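Local coordinates for protein peroxiredoxin 6 (Arenicola marina, PDB 2V2G) that probably reduces hydrogen peroxide and organic hydroperoxides to water and alcohols as a thiol-specific antioxidant peroxidase of the Prx6 subfamily, at residues H37-T42 against S70-A75; L66-C71 against M94-I99; I156-D161 against A175-G180; K169-P174 against D181-V186. The protein carries 1 engineered substitution. All coordinates share one frame; numbering follows the deposited sequence.

Contact 1: H37-T42 against S70-A75; sequences HPRDFT and SCDNVA. With BEZ (benzoic acid), chain E.
Asp-72 grips the 37-42 loop with both carboxylate oxygens. Asp-72 OD1 takes the N-H of Arg-39 NE at 3.0 Å through its syn lone pair, and the guanidinium and carboxylate planes lie only 2° apart, so this salt bridge is nearly flat. Asp-72 OD2 accepts from Asp-40 N at 2.9 Å, the donor well above the carboxylate plane. The tight part lies deeper, where Ser-70 CB sits over one face of the His-37 ring, 3.6 Å from its centroid and 22° off the normal: a CH-pi contact. In the plane of that ring, His-37 NE2 donates to Asp-40 OD1 at 2.8 Å, which fixes the ring's rotation. The hydroxyl of Ser-70 lies between Asp-40 OD1 and Asp-72 OD2, and its OG is also bonded to His-77 NE2. One water links Pro-38 O to Cys-71 N, bridging two buried residues.

The looser side belongs to Arg-39, partly exposed, where another water donates to Asp-72 OD1 and is held only weakly by Arg-39 NH2. At the far end of the loop, Thr-42 OG1 lies 3.0 Å from benzoic acid O2, in the pocket that includes Ser-45, the engineered replacement at the predicted peroxidatic position. With Asp-40 OD1 only 3.3 Å from Asp-72 OD2, two acceptors come close as the side chains pass each other; the surrounding N-H donors and Arg-39 probably offset the repulsion.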
loop_
_atom_site.group_PDB
_atom_site.type_symbol
_atom_site.label_atom_id
_atom_site.label_comp_id
_atom_site.label_asym_id
_atom_site.label_seq_id
_atom_site.Cartn_x
_atom_site.Cartn_y
_atom_site.Cartn_z
ATOM N N HIS A 37 3.213 -3.716 13.496
ATOM C CA HIS A 37 1.899 -3.720 14.065
ATOM C C HIS A 37 1.850 -2.931 15.376
ATOM O O HIS A 37 2.877 -2.703 16.015
ATOM C CB HIS A 37 1.393 -5.151 14.321
ATOM C CG HIS A 37 2.168 -5.869 15.386
ATOM N ND1 HIS A 37 3.375 -6.486 15.133
ATOM C CD2 HIS A 37 1.906 -6.075 16.700
ATOM C CE1 HIS A 37 3.846 -6.997 16.266
ATOM N NE2 HIS A 37 2.991 -6.737 17.240
ATOM N N PRO A 38 0.658 -2.429 15.750
ATOM C CA PRO A 38 0.600 -1.484 16.894
ATOM C C PRO A 38 0.971 -2.034 18.262
ATOM O O PRO A 38 1.755 -1.417 18.966
ATOM C CB PRO A 38 -0.839 -0.938 16.833
ATOM C CG PRO A 38 -1.292 -1.226 15.449
ATOM C CD PRO A 38 -0.635 -2.488 15.023
ATOM N N ARG A 39 0.468 -3.224 18.607
ATOM C CA ARG A 39 0.615 -3.726 19.949
ATOM C C ARG A 39 0.455 -5.247 19.926
ATOM O O ARG A 39 -0.408 -5.755 19.260
ATOM C CB ARG A 39 -0.469 -3.104 20.884
ATOM C CG ARG A 39 -0.105 -3.124 22.314
ATOM C CD ARG A 39 0.788 -1.986 22.539
ATOM N NE ARG A 39 1.387 -1.953 23.857
ATOM C CZ ARG A 39 0.807 -1.383 24.916
ATOM N NH1 ARG A 39 -0.418 -0.847 24.832
ATOM N NH2 ARG A 39 1.450 -1.387 26.080
ATOM N N ASP A 40 1.289 -5.928 20.701
ATOM C CA ASP A 40 1.102 -7.359 20.984
ATOM C C ASP A 40 -0.172 -7.561 21.746
ATOM O O ASP A 40 -0.665 -6.633 22.398
ATOM C CB ASP A 40 2.282 -7.945 21.785
ATOM C CG ASP A 40 3.593 -7.877 21.041
ATOM O OD1 ASP A 40 3.643 -7.315 19.904
ATOM O OD2 ASP A 40 4.595 -8.351 21.657
ATOM N N PHE A 41 -0.713 -8.785 21.692
ATOM C CA PHE A 41 -1.926 -9.124 22.422
ATOM C C PHE A 41 -3.124 -8.239 22.001
ATOM O O PHE A 41 -3.934 -7.803 22.860
ATOM C CB PHE A 41 -1.760 -9.077 23.975
ATOM C CG PHE A 41 -0.588 -9.885 24.545
ATOM C CD1 PHE A 41 -0.603 -11.284 24.575
ATOM C CD2 PHE A 41 0.523 -9.241 25.072
ATOM C CE1 PHE A 41 0.455 -12.011 25.101
ATOM C CE2 PHE A 41 1.575 -9.963 25.606
ATOM C CZ PHE A 41 1.538 -11.365 25.627
ATOM N N THR A 42 -3.196 -7.944 20.715
ATOM C CA THR A 42 -4.367 -7.310 20.143
ATOM C C THR A 42 -4.842 -8.121 18.947
ATOM O O THR A 42 -4.036 -8.838 18.310
ATOM C CB THR A 42 -4.076 -5.861 19.789
ATOM O OG1 THR A 42 -3.053 -5.850 18.783
ATOM C CG2 THR A 42 -3.687 -5.083 21.029
ATOM N N SER A 70 7.021 -4.288 16.559
ATOM C CA SER A 70 6.193 -3.353 17.313
ATOM C C SER A 70 7.033 -2.681 18.423
ATOM O O SER A 70 8.208 -3.011 18.657
ATOM C CB SER A 70 4.969 -4.053 17.916
ATOM O OG SER A 70 5.269 -4.728 19.167
ATOM N N CYS A 71 6.428 -1.752 19.127
ATOM C CA CYS A 71 7.175 -1.053 20.205
ATOM C C CYS A 71 7.170 -1.835 21.529
ATOM O O CYS A 71 7.685 -1.379 22.522
ATOM C CB CYS A 71 6.748 0.398 20.424
ATOM S SG CYS A 71 6.803 1.415 18.900
ATOM N N ASP A 72 6.591 -3.026 21.530
ATOM C CA ASP A 72 6.600 -3.845 22.744
ATOM C C ASP A 72 7.972 -4.498 22.996
ATOM O O ASP A 72 8.833 -4.515 22.122
ATOM C CB ASP A 72 5.537 -4.934 22.622
ATOM C CG ASP A 72 4.132 -4.354 22.564
ATOM O OD1 ASP A 72 3.653 -3.866 23.624
ATOM O OD2 ASP A 72 3.550 -4.353 21.444
ATOM N N ASN A 73 8.144 -5.066 24.182
ATOM C CA ASN A 73 9.385 -5.705 24.544
ATOM C C ASN A 73 9.488 -7.157 24.057
ATOM O O ASN A 73 8.491 -7.785 23.669
ATOM C CB ASN A 73 9.696 -5.551 26.061
ATOM C CG ASN A 73 8.736 -6.324 26.965
ATOM O OD1 ASN A 73 8.254 -7.391 26.616
ATOM N ND2 ASN A 73 8.489 -5.794 28.141
ATOM N N VAL A 74 10.692 -7.693 24.075
ATOM C CA VAL A 74 10.945 -9.036 23.540
ATOM C C VAL A 74 10.191 -10.152 24.325
ATOM O O VAL A 74 9.686 -11.118 23.736
ATOM C CB VAL A 74 12.473 -9.333 23.484
ATOM C CG1 VAL A 74 12.747 -10.815 23.069
ATOM C CG2 VAL A 74 13.163 -8.354 22.556
ATOM N N ALA A 75 10.118 -10.021 25.652
ATOM C CA ALA A 75 9.380 -10.991 26.490
ATOM C C ALA A 75 7.903 -11.094 26.099
ATOM O O ALA A 75 7.361 -12.194 25.923
ATOM C CB ALA A 75 9.560 -10.623 27.972
HETATM C C BEZ E . -5.882 -4.729 16.831
HETATM O O1 BEZ E . -7.114 -5.179 16.896
HETATM O O2 BEZ E . -4.796 -5.345 16.456
HETATM C C1 BEZ E . -5.827 -3.328 17.317
HETATM C C2 BEZ E . -4.637 -2.816 17.800
HETATM C C3 BEZ E . -4.608 -1.528 18.259
HETATM C C4 BEZ E . -5.784 -0.777 18.290
HETATM C C5 BEZ E . -6.992 -1.272 17.779
HETATM C C6 BEZ E . -7.017 -2.576 17.296
HETATM O O HOH W 1 4.080 -0.523 17.867
HETATM O O HOH W 2 4.601 -2.506 26.095
#

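Contact 2: L66-C71 against M94-I99; sequences LIALSC and MPYPII
Ile-99 N donates to Ala-68 O at 2.8 Å, almost straight at 176°, and Ala-68 N donates to Pro-97 O at 2.9 Å. A longer third bond, Ser-70 N to Ile-99 O at 3.3 Å, extends the ladder to the end of strand 64-70. Residues 97 and 99 thus straddle Ala-68, the bonding pattern of a parallel pair, with Ala-68 opposite Ile-98 and Leu-69 opposite Ile-99. The CA-H groups of Ile-98 and Leu-69 add contacts to Ala-68 O and Ile-99 O.

Side chains pack on both faces of the sheet. On the face of Leu-69 and Ile-99, Ile-99 divides its branches: CG2, anti to the backbone N, meets Leu-69 CD1, while CG1 and CD1 run back to Ile-67, the two side chains crossing at about a right angle, Ile-67 CD1 3.6 Å from Ile-99 CD1. The Ile-67 chain reaches there with CG1 anti to its backbone N (chi1 -172°), and its CD1 also touches Pro-97 CG. On the other face Ala-68 CB is flanked by Ile-98 CG2 and, at 4.0 Å, by Tyr-96 CE1, which approaches the methyl obliquely. Tyr-96 CB lies 3.8 Å from Leu-66 CB, and the ring carries its hydroxyl to Leu-49 O in helix 43-54. Helix 74-88 lies on the Ile-98 side through His-77 and Ser-81. Two parallel neighbouring strands joined through that helix form a beta-alpha-beta crossover within the central sheet of the thioredoxin-like peroxiredoxin fold.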
loop_
_atom_site.group_PDB
_atom_site.type_symbol
_atom_site.label_atom_id
_atom_site.label_comp_id
_atom_site.label_asym_id
_atom_site.label_seq_id
_atom_site.Cartn_x
_atom_site.Cartn_y
_atom_site.Cartn_z
ATOM N N LEU A 66 11.295 -12.413 6.003
ATOM C CA LEU A 66 10.336 -11.665 6.778
ATOM C C LEU A 66 10.799 -11.215 8.169
ATOM O O LEU A 66 11.511 -11.961 8.851
ATOM C CB LEU A 66 9.111 -12.567 7.005
ATOM C CG LEU A 66 8.249 -12.948 5.814
ATOM C CD1 LEU A 66 7.518 -14.329 6.064
ATOM C CD2 LEU A 66 7.307 -11.800 5.515
ATOM N N ILE A 67 10.336 -10.044 8.588
ATOM C CA ILE A 67 10.623 -9.522 9.923
ATOM C C ILE A 67 9.531 -8.574 10.411
ATOM O O ILE A 67 9.133 -7.714 9.682
ATOM C CB ILE A 67 12.080 -8.920 10.084
ATOM C CG1 ILE A 67 12.382 -8.577 11.517
ATOM C CG2 ILE A 67 12.318 -7.717 9.203
ATOM C CD1 ILE A 67 13.952 -8.583 11.828
ATOM N N ALA A 68 9.015 -8.878 11.616
ATOM C CA ALA A 68 7.952 -8.084 12.252
ATOM C C ALA A 68 8.531 -7.080 13.254
ATOM O O ALA A 68 9.684 -7.162 13.619
ATOM C CB ALA A 68 6.941 -8.997 12.879
ATOM N N LEU A 69 7.694 -6.135 13.699
ATOM C CA LEU A 69 8.080 -5.009 14.547
ATOM C C LEU A 69 6.899 -4.429 15.257
ATOM O O LEU A 69 5.866 -4.163 14.648
ATOM C CB LEU A 69 8.722 -3.931 13.742
ATOM C CG LEU A 69 9.274 -2.761 14.545
ATOM C CD1 LEU A 69 10.521 -2.247 13.836
ATOM C CD2 LEU A 69 8.204 -1.654 14.812
ATOM N N SER A 70 7.021 -4.288 16.559
ATOM C CA SER A 70 6.193 -3.353 17.313
ATOM C C SER A 70 7.033 -2.681 18.423
ATOM O O SER A 70 8.208 -3.011 18.657
ATOM C CB SER A 70 4.969 -4.053 17.916
ATOM O OG SER A 70 5.269 -4.728 19.167
ATOM N N CYS A 71 6.428 -1.752 19.127
ATOM C CA CYS A 71 7.175 -1.053 20.205
ATOM C C CYS A 71 7.170 -1.835 21.529
ATOM O O CYS A 71 7.685 -1.379 22.522
ATOM C CB CYS A 71 6.748 0.398 20.424
ATOM S SG CYS A 71 6.803 1.415 18.900
ATOM N N MET A 94 8.134 -20.083 15.387
ATOM C CA MET A 94 7.904 -18.874 14.637
ATOM C C MET A 94 8.826 -18.805 13.456
ATOM O O MET A 94 10.031 -18.991 13.607
ATOM C CB MET A 94 8.168 -17.628 15.472
ATOM C CG MET A 94 7.112 -17.354 16.454
ATOM S SD MET A 94 5.559 -16.952 15.648
ATOM C CE MET A 94 5.715 -15.207 15.278
ATOM N N PRO A 95 8.269 -18.555 12.277
ATOM C CA PRO A 95 9.113 -18.564 11.106
ATOM C C PRO A 95 9.854 -17.263 10.851
ATOM O O PRO A 95 10.623 -17.237 9.903
ATOM C CB PRO A 95 8.124 -18.859 9.981
ATOM C CG PRO A 95 6.859 -18.203 10.459
ATOM C CD PRO A 95 6.852 -18.317 11.940
ATOM N N TYR A 96 9.623 -16.208 11.652
ATOM C CA TYR A 96 10.274 -14.891 11.479
ATOM C C TYR A 96 10.535 -14.199 12.843
ATOM O O TYR A 96 9.801 -14.418 13.817
ATOM C CB TYR A 96 9.443 -13.929 10.584
ATOM C CG TYR A 96 7.995 -13.802 11.011
ATOM C CD1 TYR A 96 7.632 -12.995 12.068
ATOM C CD2 TYR A 96 7.004 -14.568 10.403
ATOM C CE1 TYR A 96 6.296 -12.935 12.518
ATOM C CE2 TYR A 96 5.654 -14.481 10.831
ATOM C CZ TYR A 96 5.326 -13.697 11.895
ATOM O OH TYR A 96 4.026 -13.617 12.334
ATOM N N PRO A 97 11.575 -13.329 12.892
ATOM C CA PRO A 97 11.806 -12.572 14.156
ATOM C C PRO A 97 10.816 -11.412 14.342
ATOM O O PRO A 97 10.205 -10.946 13.343
ATOM C CB PRO A 97 13.210 -11.985 13.966
ATOM C CG PRO A 97 13.747 -12.520 12.636
ATOM C CD PRO A 97 12.564 -12.986 11.851
ATOM N N ILE A 98 10.691 -10.934 15.588
ATOM C CA ILE A 98 9.903 -9.712 15.882
ATOM C C ILE A 98 10.830 -8.741 16.603
ATOM O O ILE A 98 11.422 -9.099 17.632
ATOM C CB ILE A 98 8.679 -9.984 16.767
ATOM C CG1 ILE A 98 7.894 -11.225 16.288
ATOM C CG2 ILE A 98 7.743 -8.747 16.769
ATOM C CD1 ILE A 98 6.586 -11.535 17.116
ATOM N N ILE A 99 11.002 -7.555 16.052
ATOM C CA ILE A 99 11.836 -6.484 16.589
ATOM C C ILE A 99 11.101 -5.757 17.710
ATOM O O ILE A 99 9.863 -5.530 17.584
ATOM C CB ILE A 99 12.168 -5.494 15.490
ATOM C CG1 ILE A 99 13.048 -6.145 14.442
ATOM C CG2 ILE A 99 12.824 -4.175 16.099
ATOM C CD1 ILE A 99 13.120 -5.294 13.124
#

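Contact 3: I156-D161 against A175-G180; sequences ILRVID and ADWQPG
The loop 175-180, without regular structure, passes helix 153-168 with no strand pairing, its CA atoms coming no nearer than 6.7 Å, between Arg-158 and Gln-178. This is helix-to-loop packing: the helix leads out of the thioredoxin-like part of the fold, and the loop joins the two strands of the C-terminal hairpin. Arg-158 makes the one hydrogen bond across it. Arg-158 NH1 donates to Trp-177 O at 2.8 Å, the acceptor in the guanidinium plane and the donor on a carbonyl lone pair. Arg-158 CG lies anti to the backbone N (chi1 -172°), and a bend at chi3 turns the guanidinium toward the loop, where CD also meets Gln-178 OE1. The rest of the group is held by Glu-155 at NE and by Gly-150 O of the second subunit at NH2, so the same arginine links helix, loop and dimer partner.

Trp-177 presents the rim of its six-membered ring to the helix: Arg-158 O lies at this edge, 3.7 Å from Trp-177 CZ3, and Asp-161 CB is beside CH2. Asp-161, in a salt bridge with Arg-62, meets Pro-179 nearly at a right angle, its OD2 3.2 Å from Pro-179 CG.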
loop_
_atom_site.group_PDB
_atom_site.type_symbol
_atom_site.label_atom_id
_atom_site.label_comp_id
_atom_site.label_asym_id
_atom_site.label_seq_id
_atom_site.Cartn_x
_atom_site.Cartn_y
_atom_site.Cartn_z
ATOM N N ILE A 156 0.567 -8.200 -1.097
ATOM C CA ILE A 156 1.998 -8.100 -0.825
ATOM C C ILE A 156 2.755 -9.149 -1.674
ATOM O O ILE A 156 3.745 -8.805 -2.328
ATOM C CB ILE A 156 2.297 -8.249 0.698
ATOM C CG1 ILE A 156 1.719 -6.999 1.404
ATOM C CG2 ILE A 156 3.827 -8.260 0.935
ATOM C CD1 ILE A 156 1.519 -7.162 2.877
ATOM N N LEU A 157 2.248 -10.378 -1.706
ATOM C CA LEU A 157 2.856 -11.411 -2.578
ATOM C C LEU A 157 2.756 -10.985 -4.043
ATOM O O LEU A 157 3.706 -11.181 -4.829
ATOM C CB LEU A 157 2.310 -12.788 -2.332
ATOM C CG LEU A 157 2.686 -13.359 -0.952
ATOM C CD1 LEU A 157 1.770 -14.452 -0.541
ATOM C CD2 LEU A 157 4.123 -13.868 -1.001
ATOM N N ARG A 158 1.621 -10.419 -4.451
ATOM C CA ARG A 158 1.453 -10.019 -5.885
ATOM C C ARG A 158 2.506 -8.998 -6.278
ATOM O O ARG A 158 3.130 -9.084 -7.341
ATOM C CB ARG A 158 0.031 -9.476 -6.146
ATOM C CG ARG A 158 -0.385 -9.203 -7.590
ATOM C CD ARG A 158 -1.708 -8.517 -7.669
ATOM N NE ARG A 158 -1.542 -7.100 -7.368
ATOM C CZ ARG A 158 -1.084 -6.192 -8.207
ATOM N NH1 ARG A 158 -0.783 -6.475 -9.476
ATOM N NH2 ARG A 158 -0.888 -4.960 -7.757
ATOM N N VAL A 159 2.678 -7.961 -5.445
ATOM C CA VAL A 159 3.669 -6.936 -5.747
ATOM C C VAL A 159 5.090 -7.449 -5.665
ATOM O O VAL A 159 5.906 -6.988 -6.444
ATOM C CB VAL A 159 3.442 -5.632 -4.993
ATOM C CG1 VAL A 159 2.032 -5.078 -5.283
ATOM C CG2 VAL A 159 3.649 -5.772 -3.491
ATOM N N ILE A 160 5.388 -8.375 -4.773
ATOM C CA ILE A 160 6.706 -9.027 -4.783
ATOM C C ILE A 160 6.975 -9.667 -6.135
ATOM O O ILE A 160 8.042 -9.466 -6.734
ATOM C CB ILE A 160 6.920 -10.075 -3.633
ATOM C CG1 ILE A 160 7.009 -9.298 -2.291
ATOM C CG2 ILE A 160 8.160 -10.967 -3.948
ATOM C CD1 ILE A 160 6.808 -10.200 -1.059
ATOM N N ASP A 161 5.992 -10.403 -6.659
ATOM C CA ASP A 161 6.133 -11.029 -8.009
ATOM C C ASP A 161 6.414 -9.978 -9.068
ATOM O O ASP A 161 7.277 -10.141 -9.939
ATOM C CB ASP A 161 4.903 -11.869 -8.325
ATOM C CG ASP A 161 4.800 -13.082 -7.429
ATOM O OD1 ASP A 161 5.844 -13.525 -6.882
ATOM O OD2 ASP A 161 3.720 -13.678 -7.286
ATOM N N ALA A 175 -2.375 -2.604 -14.375
ATOM C CA ALA A 175 -3.361 -2.590 -13.295
ATOM C C ALA A 175 -3.838 -4.034 -13.086
ATOM O O ALA A 175 -4.192 -4.699 -14.036
ATOM C CB ALA A 175 -4.562 -1.710 -13.678
ATOM N N ASP A 176 -3.900 -4.456 -11.829
ATOM C CA ASP A 176 -4.504 -5.742 -11.478
ATOM C C ASP A 176 -3.819 -6.984 -12.066
ATOM O O ASP A 176 -4.385 -8.091 -12.070
ATOM C CB ASP A 176 -5.983 -5.740 -11.851
ATOM C CG ASP A 176 -6.752 -4.661 -11.112
ATOM O OD1 ASP A 176 -6.623 -4.493 -9.896
ATOM O OD2 ASP A 176 -7.440 -3.948 -11.816
ATOM N N TRP A 177 -2.586 -6.814 -12.526
ATOM C CA TRP A 177 -1.818 -7.962 -13.050
ATOM C C TRP A 177 -1.671 -9.075 -12.043
ATOM O O TRP A 177 -1.400 -8.837 -10.867
ATOM C CB TRP A 177 -0.464 -7.470 -13.484
ATOM C CG TRP A 177 0.556 -8.521 -13.851
ATOM C CD1 TRP A 177 0.823 -9.036 -15.091
ATOM C CD2 TRP A 177 1.517 -9.102 -12.957
ATOM N NE1 TRP A 177 1.881 -9.902 -15.013
ATOM C CE2 TRP A 177 2.317 -9.967 -13.718
ATOM C CE3 TRP A 177 1.789 -8.956 -11.570
ATOM C CZ2 TRP A 177 3.382 -10.681 -13.146
ATOM C CZ3 TRP A 177 2.824 -9.626 -11.031
ATOM C CH2 TRP A 177 3.589 -10.504 -11.813
ATOM N N GLN A 178 -1.819 -10.305 -12.526
ATOM C CA GLN A 178 -1.434 -11.493 -11.761
ATOM C C GLN A 178 -0.327 -12.245 -12.485
ATOM O O GLN A 178 -0.274 -12.224 -13.745
ATOM C CB GLN A 178 -2.607 -12.439 -11.560
ATOM C CG GLN A 178 -3.791 -11.860 -10.735
ATOM C CD GLN A 178 -3.460 -11.727 -9.256
ATOM O OE1 GLN A 178 -4.038 -10.885 -8.576
ATOM N NE2 GLN A 178 -2.508 -12.521 -8.753
ATOM N N PRO A 179 0.579 -12.886 -11.708
ATOM C CA PRO A 179 1.624 -13.646 -12.353
ATOM C C PRO A 179 1.091 -14.565 -13.468
ATOM O O PRO A 179 0.074 -15.296 -13.300
ATOM C CB PRO A 179 2.225 -14.470 -11.202
ATOM C CG PRO A 179 2.000 -13.673 -10.009
ATOM C CD PRO A 179 0.709 -12.889 -10.238
ATOM N N GLY A 180 1.755 -14.516 -14.633
ATOM C CA GLY A 180 1.380 -15.272 -15.790
ATOM C C GLY A 180 0.599 -14.445 -16.803
ATOM O O GLY A 180 0.558 -14.797 -17.978
#

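Contact 4: K169-P174 against D181-V186; sequences KKVATP and DRCMVV
A beta hairpin of the C-terminal domain brings Ala-172 and Met-184 together as an antiparallel hydrogen-bonded pair. Ala-172 N donates to Met-184 O at 2.8 Å, and Met-184 N returns to Ala-172 O at 2.9 Å. The next pair, Val-171 with Val-185, is non-hydrogen-bonded, and Val-186 N to Lys-170 O at 3.2 Å closes the ladder beyond it. Lys-170 is the centre of an inverse gamma turn, Val-171 N bonding back to Lys-169 O, which bends the chain just as it enters strand 171-172.

Side chains pack along the pairing. Val-186 lays CG1 against the Val-171 carbonyl carbon at 3.4 Å and also reaches Ala-172 CB, whereas its CG2 lies against the Lys-170 carbonyl, with Lys-170 CB a little farther off. Val-171 CB meets Cys-183 CB at 3.8 Å on the side facing Leu-165 of helix 153-168. Ala-172 and Met-184 turn their side chains to the other face, against Val-44 and Pro-43 of the second subunit. A bend at chi2 (-54°) brings Met-184 SD alongside Pro-174, 4.1 Å from Pro-174 CB.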
loop_
_atom_site.group_PDB
_atom_site.type_symbol
_atom_site.label_atom_id
_atom_site.label_comp_id
_atom_site.label_asym_id
_atom_site.label_seq_id
_atom_site.Cartn_x
_atom_site.Cartn_y
_atom_site.Cartn_z
ATOM N N LYS A 169 13.557 -7.885 -16.149
ATOM C CA LYS A 169 13.069 -7.761 -17.534
ATOM C C LYS A 169 12.514 -6.358 -17.824
ATOM O O LYS A 169 11.994 -5.696 -16.935
ATOM C CB LYS A 169 12.017 -8.855 -17.791
ATOM C CG LYS A 169 12.499 -10.298 -17.452
ATOM C CD LYS A 169 13.470 -10.760 -18.462
ATOM C CE LYS A 169 14.000 -12.149 -18.105
ATOM N NZ LYS A 169 14.943 -12.628 -19.102
ATOM N N LYS A 170 12.568 -5.936 -19.094
ATOM C CA LYS A 170 12.167 -4.565 -19.532
ATOM C C LYS A 170 10.658 -4.455 -19.740
ATOM O O LYS A 170 10.141 -4.008 -20.766
ATOM C CB LYS A 170 12.935 -4.178 -20.790
ATOM C CG LYS A 170 14.442 -4.177 -20.551
ATOM C CD LYS A 170 15.162 -3.746 -21.769
ATOM C CE LYS A 170 16.642 -3.520 -21.440
ATOM N NZ LYS A 170 17.463 -3.239 -22.638
ATOM N N VAL A 171 9.984 -4.833 -18.677
ATOM C CA VAL A 171 8.524 -4.814 -18.666
ATOM C C VAL A 171 8.045 -4.106 -17.397
ATOM O O VAL A 171 8.788 -3.950 -16.469
ATOM C CB VAL A 171 7.848 -6.216 -18.761
ATOM C CG1 VAL A 171 8.249 -6.895 -20.094
ATOM C CG2 VAL A 171 8.211 -7.132 -17.501
ATOM N N ALA A 172 6.765 -3.765 -17.391
ATOM C CA ALA A 172 6.091 -3.241 -16.176
ATOM C C ALA A 172 4.747 -3.936 -16.124
ATOM O O ALA A 172 4.173 -4.277 -17.134
ATOM C CB ALA A 172 5.938 -1.713 -16.223
ATOM N N THR A 173 4.188 -4.113 -14.920
ATOM C CA THR A 173 2.996 -4.922 -14.764
ATOM C C THR A 173 1.750 -3.990 -14.684
ATOM O O THR A 173 1.727 -2.996 -13.927
ATOM C CB THR A 173 3.043 -5.828 -13.510
ATOM O OG1 THR A 173 3.261 -5.080 -12.324
ATOM C CG2 THR A 173 4.165 -6.902 -13.698
ATOM N N PRO A 174 0.739 -4.316 -15.521
ATOM C CA PRO A 174 -0.426 -3.421 -15.610
ATOM C C PRO A 174 -1.348 -3.444 -14.385
ATOM O O PRO A 174 -1.168 -4.238 -13.485
ATOM C CB PRO A 174 -1.137 -3.873 -16.878
ATOM C CG PRO A 174 -0.751 -5.287 -17.014
ATOM C CD PRO A 174 0.685 -5.396 -16.507
ATOM N N ASP A 181 0.061 -13.287 -16.358
ATOM C CA ASP A 181 -0.721 -12.382 -17.245
ATOM C C ASP A 181 0.223 -11.603 -18.145
ATOM O O ASP A 181 1.368 -11.355 -17.771
ATOM C CB ASP A 181 -1.555 -11.360 -16.419
ATOM C CG ASP A 181 -2.762 -12.008 -15.685
ATOM O OD1 ASP A 181 -3.093 -13.181 -16.000
ATOM O OD2 ASP A 181 -3.338 -11.323 -14.780
ATOM N N ARG A 182 -0.268 -11.099 -19.265
ATOM C CA ARG A 182 0.575 -10.239 -20.092
ATOM C C ARG A 182 1.062 -8.946 -19.355
ATOM O O ARG A 182 0.374 -8.436 -18.464
ATOM C CB ARG A 182 -0.140 -9.871 -21.380
ATOM C CG ARG A 182 -1.366 -9.074 -21.156
ATOM C CD ARG A 182 -2.183 -8.912 -22.392
ATOM N NE ARG A 182 -3.374 -8.131 -22.051
ATOM C CZ ARG A 182 -4.269 -7.738 -22.946
ATOM N NH1 ARG A 182 -4.059 -7.983 -24.236
ATOM N NH2 ARG A 182 -5.362 -7.101 -22.542
ATOM N N CYS A 183 2.277 -8.513 -19.693
ATOM C CA CYS A 183 2.909 -7.343 -19.144
ATOM C C CYS A 183 2.960 -6.233 -20.204
ATOM O O CYS A 183 2.659 -6.491 -21.399
ATOM C CB CYS A 183 4.335 -7.717 -18.698
ATOM S SG CYS A 183 4.347 -8.934 -17.399
ATOM N N MET A 184 3.377 -5.041 -19.789
ATOM C CA MET A 184 3.631 -3.980 -20.715
ATOM C C MET A 184 5.092 -3.829 -20.980
ATOM O O MET A 184 5.906 -3.914 -20.073
ATOM C CB MET A 184 3.064 -2.646 -20.188
ATOM C CG MET A 184 1.716 -2.720 -19.588
ATOM S SD MET A 184 0.434 -3.449 -20.603
ATOM C CE MET A 184 0.558 -2.467 -21.999
ATOM N N VAL A 185 5.440 -3.587 -22.241
ATOM C CA VAL A 185 6.829 -3.272 -22.621
ATOM C C VAL A 185 7.070 -1.808 -22.188
ATOM O O VAL A 185 6.256 -0.943 -22.466
ATOM C CB VAL A 185 7.054 -3.408 -24.109
ATOM C CG1 VAL A 185 8.493 -3.027 -24.468
ATOM C CG2 VAL A 185 6.814 -4.872 -24.528
ATOM N N VAL A 186 8.172 -1.569 -21.504
ATOM C CA VAL A 186 8.453 -0.232 -20.960
ATOM C C VAL A 186 8.736 0.725 -22.120
ATOM O O VAL A 186 9.280 0.319 -23.154
ATOM C CB VAL A 186 9.577 -0.274 -19.894
ATOM C CG1 VAL A 186 9.156 -1.154 -18.697
ATOM C CG2 VAL A 186 10.919 -0.714 -20.567
#

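How the contacts relate
Contacts 1 and 2 share Ser-70 and Cys-71, their centres 10 Å apart, and join directly where His-37 N meets Leu-69 O at 2.9 Å; the end of strand 64-70 thus links the sheet core to the loop near the predicted active site. The side chains of His-37 and Ser-70 come within about 4 Å and about 7 Å of that of Ser-45. Contacts 3 and 4 interlock along the chain, centres 11 Å apart, with Trp-177 NE1 3.6 Å from Cys-183 SG. Contacts 1 and 4 are 39 Å apart between centres, yet the side chain of Ala-172 lies about 4 Å from a bound benzoic acid, and the hairpin packs on Pro-43 and Val-44 of the second subunit, residues of its benzoic acid pocket.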